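Local atomic coordinates of basic helix-loop-helix, putative, expressed (Oryza sativa subsp. japonica, PDB entry 5LW0), a protein that binds ADP-ribose through a macrodomain, one part of a longer plant protein that probably acts where ADP-ribosylation regulates DNA crosslink repair. Residues A[152-157]-A[172-177]. Residues are numbered along the deposited sequence; the frame is centred on the assembly and turned at random.
Sequences LQRATK and PLPSTS
Leu152 O is gripped by two donors of the residue one turn on: Thr156 N at 2.8 Å, the ordinary helical bond, and Thr156 OG1 at 2.7 Å, from the opposite face of the carbonyl plane. The hydroxyl sits 40° out of that plane and also bonds His190 NE2, tying helix 150-159 to strand 187-192 of the macrodomain sheet. In this alpha/beta fold the helix packs over the edge strand 167-172, with Ala155 on Val171, and meets the loop that leads from that strand into helix 178-183.

Between residues 152-157 and 172-177 themselves the contact is van der Waals packing. Ala155 CB points at the chain just after the strand, 3.5 Å from Pro172 O and 4.1 Å from Pro174 CD. Deeper in, Leu152 CB lies 4.2 Å from Leu173 CD1, and the Leu152 side chain also touches Ile144 and Tyr145 of helix 139-148 and Ile188 of strand 187-192.

On the solvent side, Arg154 starts with CG anti to the backbone N (chi1 -172°), and a bend at chi3 (74°) swings NE out of the extended line. Its guanidinium slants past the Pro174 ring, Arg154 NH1 3.7 Å from Pro174 CG, while NH2 forms a salt bridge with Asp151. The other carboxylate oxygen of Asp151 bonds Thr176 OG1, so one acid links the arginine to the loop.

Pro174 opens a type I turn closed by Ser177 N on Pro174 O (2.9 Å), and at the N-cap of the next helix Ser177 OG bonds both Leu179 N and Ala148 O.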
loop_
_atom_site.group_PDB
_atom_site.type_symbol
_atom_site.label_atom_id
_atom_site.label_comp_id
_atom_site.label_asym_id
_atom_site.label_seq_id
_atom_site.Cartn_x
_atom_site.Cartn_y
_atom_site.Cartn_z
ATOM N N LEU A 152 -9.463 -2.510 -14.021
ATOM C CA LEU A 152 -8.123 -2.288 -13.441
ATOM C C LEU A 152 -7.056 -2.966 -14.266
ATOM O O LEU A 152 -5.985 -2.387 -14.511
ATOM C CB LEU A 152 -8.076 -2.764 -11.997
ATOM C CG LEU A 152 -6.684 -2.623 -11.374
ATOM C CD1 LEU A 152 -6.266 -1.175 -11.408
ATOM C CD2 LEU A 152 -6.726 -3.182 -9.951
ATOM N N GLN A 153 -7.348 -4.157 -14.797
ATOM C CA GLN A 153 -6.354 -4.842 -15.663
ATOM C C GLN A 153 -6.143 -4.025 -16.988
ATOM O O GLN A 153 -5.006 -3.790 -17.403
ATOM C CB GLN A 153 -6.726 -6.315 -15.903
ATOM C CG GLN A 153 -5.637 -7.045 -16.648
ATOM C CD GLN A 153 -5.770 -8.563 -16.607
ATOM O OE1 GLN A 153 -6.875 -9.105 -16.502
ATOM N NE2 GLN A 153 -4.636 -9.243 -16.630
ATOM N N ARG A 154 -7.234 -3.519 -17.589
ATOM C CA ARG A 154 -7.117 -2.645 -18.764
ATOM C C ARG A 154 -6.287 -1.389 -18.494
ATOM O O ARG A 154 -5.372 -1.062 -19.239
ATOM C CB ARG A 154 -8.507 -2.264 -19.292
ATOM C CG ARG A 154 -8.499 -1.529 -20.610
ATOM C CD ARG A 154 -9.926 -1.227 -21.090
ATOM N NE ARG A 154 -10.561 -0.143 -20.333
ATOM C CZ ARG A 154 -11.520 -0.308 -19.408
ATOM N NH1 ARG A 154 -12.016 0.749 -18.794
ATOM N NH2 ARG A 154 -11.983 -1.531 -19.083
ATOM N N ALA A 155 -6.556 -0.744 -17.357
ATOM C CA ALA A 155 -5.881 0.477 -17.042
ATOM C C ALA A 155 -4.427 0.239 -16.694
ATOM O O ALA A 155 -3.536 1.041 -17.085
ATOM C CB ALA A 155 -6.596 1.171 -15.912
ATOM N N THR A 156 -4.156 -0.857 -16.021
ATOM C CA THR A 156 -2.785 -1.144 -15.574
ATOM C C THR A 156 -1.892 -1.419 -16.795
ATOM O O THR A 156 -0.757 -0.900 -16.884
ATOM C CB THR A 156 -2.775 -2.336 -14.616
ATOM O OG1 THR A 156 -3.521 -2.028 -13.433
ATOM C CG2 THR A 156 -1.382 -2.732 -14.274
ATOM N N LYS A 157 -2.421 -2.184 -17.765
ATOM C CA LYS A 157 -1.673 -2.493 -18.998
ATOM C C LYS A 157 -1.286 -1.239 -19.809
ATOM O O LYS A 157 -0.281 -1.236 -20.485
ATOM C CB LYS A 157 -2.499 -3.430 -19.906
ATOM C CG LYS A 157 -2.558 -4.846 -19.416
ATOM C CD LYS A 157 -3.097 -5.742 -20.531
ATOM C CE LYS A 157 -4.202 -6.625 -20.042
ATOM N NZ LYS A 157 -3.681 -7.658 -19.128
ATOM N N PRO A 172 -4.739 5.163 -12.842
ATOM C CA PRO A 172 -6.064 5.722 -12.588
ATOM C C PRO A 172 -7.138 4.692 -12.797
ATOM O O PRO A 172 -7.059 3.906 -13.734
ATOM C CB PRO A 172 -6.208 6.846 -13.628
ATOM C CG PRO A 172 -4.941 6.913 -14.340
ATOM C CD PRO A 172 -4.129 5.690 -14.053
ATOM N N LEU A 173 -8.084 4.632 -11.868
ATOM C CA LEU A 173 -9.131 3.609 -11.889
ATOM C C LEU A 173 -10.376 4.194 -12.590
ATOM O O LEU A 173 -10.915 5.174 -12.114
ATOM C CB LEU A 173 -9.516 3.209 -10.454
ATOM C CG LEU A 173 -10.566 2.120 -10.347
ATOM C CD1 LEU A 173 -10.121 0.807 -10.950
ATOM C CD2 LEU A 173 -11.023 1.897 -8.924
ATOM N N PRO A 174 -10.784 3.602 -13.737
ATOM C CA PRO A 174 -11.954 4.128 -14.439
ATOM C C PRO A 174 -13.168 4.242 -13.565
ATOM O O PRO A 174 -13.400 3.399 -12.695
ATOM C CB PRO A 174 -12.173 3.093 -15.537
ATOM C CG PRO A 174 -10.814 2.563 -15.801
ATOM C CD PRO A 174 -10.201 2.474 -14.430
ATOM N N SER A 175 -13.959 5.293 -13.785
ATOM C CA SER A 175 -15.123 5.552 -12.973
ATOM C C SER A 175 -16.177 4.441 -13.086
ATOM O O SER A 175 -17.014 4.260 -12.209
ATOM C CB SER A 175 -15.714 6.882 -13.372
ATOM O OG SER A 175 -16.526 7.370 -12.353
ATOM N N THR A 176 -16.084 3.653 -14.132
ATOM C CA THR A 176 -16.999 2.530 -14.319
ATOM C C THR A 176 -16.715 1.367 -13.377
ATOM O O THR A 176 -17.506 0.425 -13.264
ATOM C CB THR A 176 -16.895 2.003 -15.780
ATOM O OG1 THR A 176 -15.525 1.807 -16.120
ATOM C CG2 THR A 176 -17.489 2.987 -16.754
ATOM N N SER A 177 -15.569 1.401 -12.675
ATOM C CA SER A 177 -15.235 0.307 -11.794
ATOM C C SER A 177 -16.156 0.299 -10.588
ATOM O O SER A 177 -16.331 1.327 -9.956
ATOM C CB SER A 177 -13.786 0.431 -11.307
ATOM O OG SER A 177 -13.528 -0.577 -10.357
#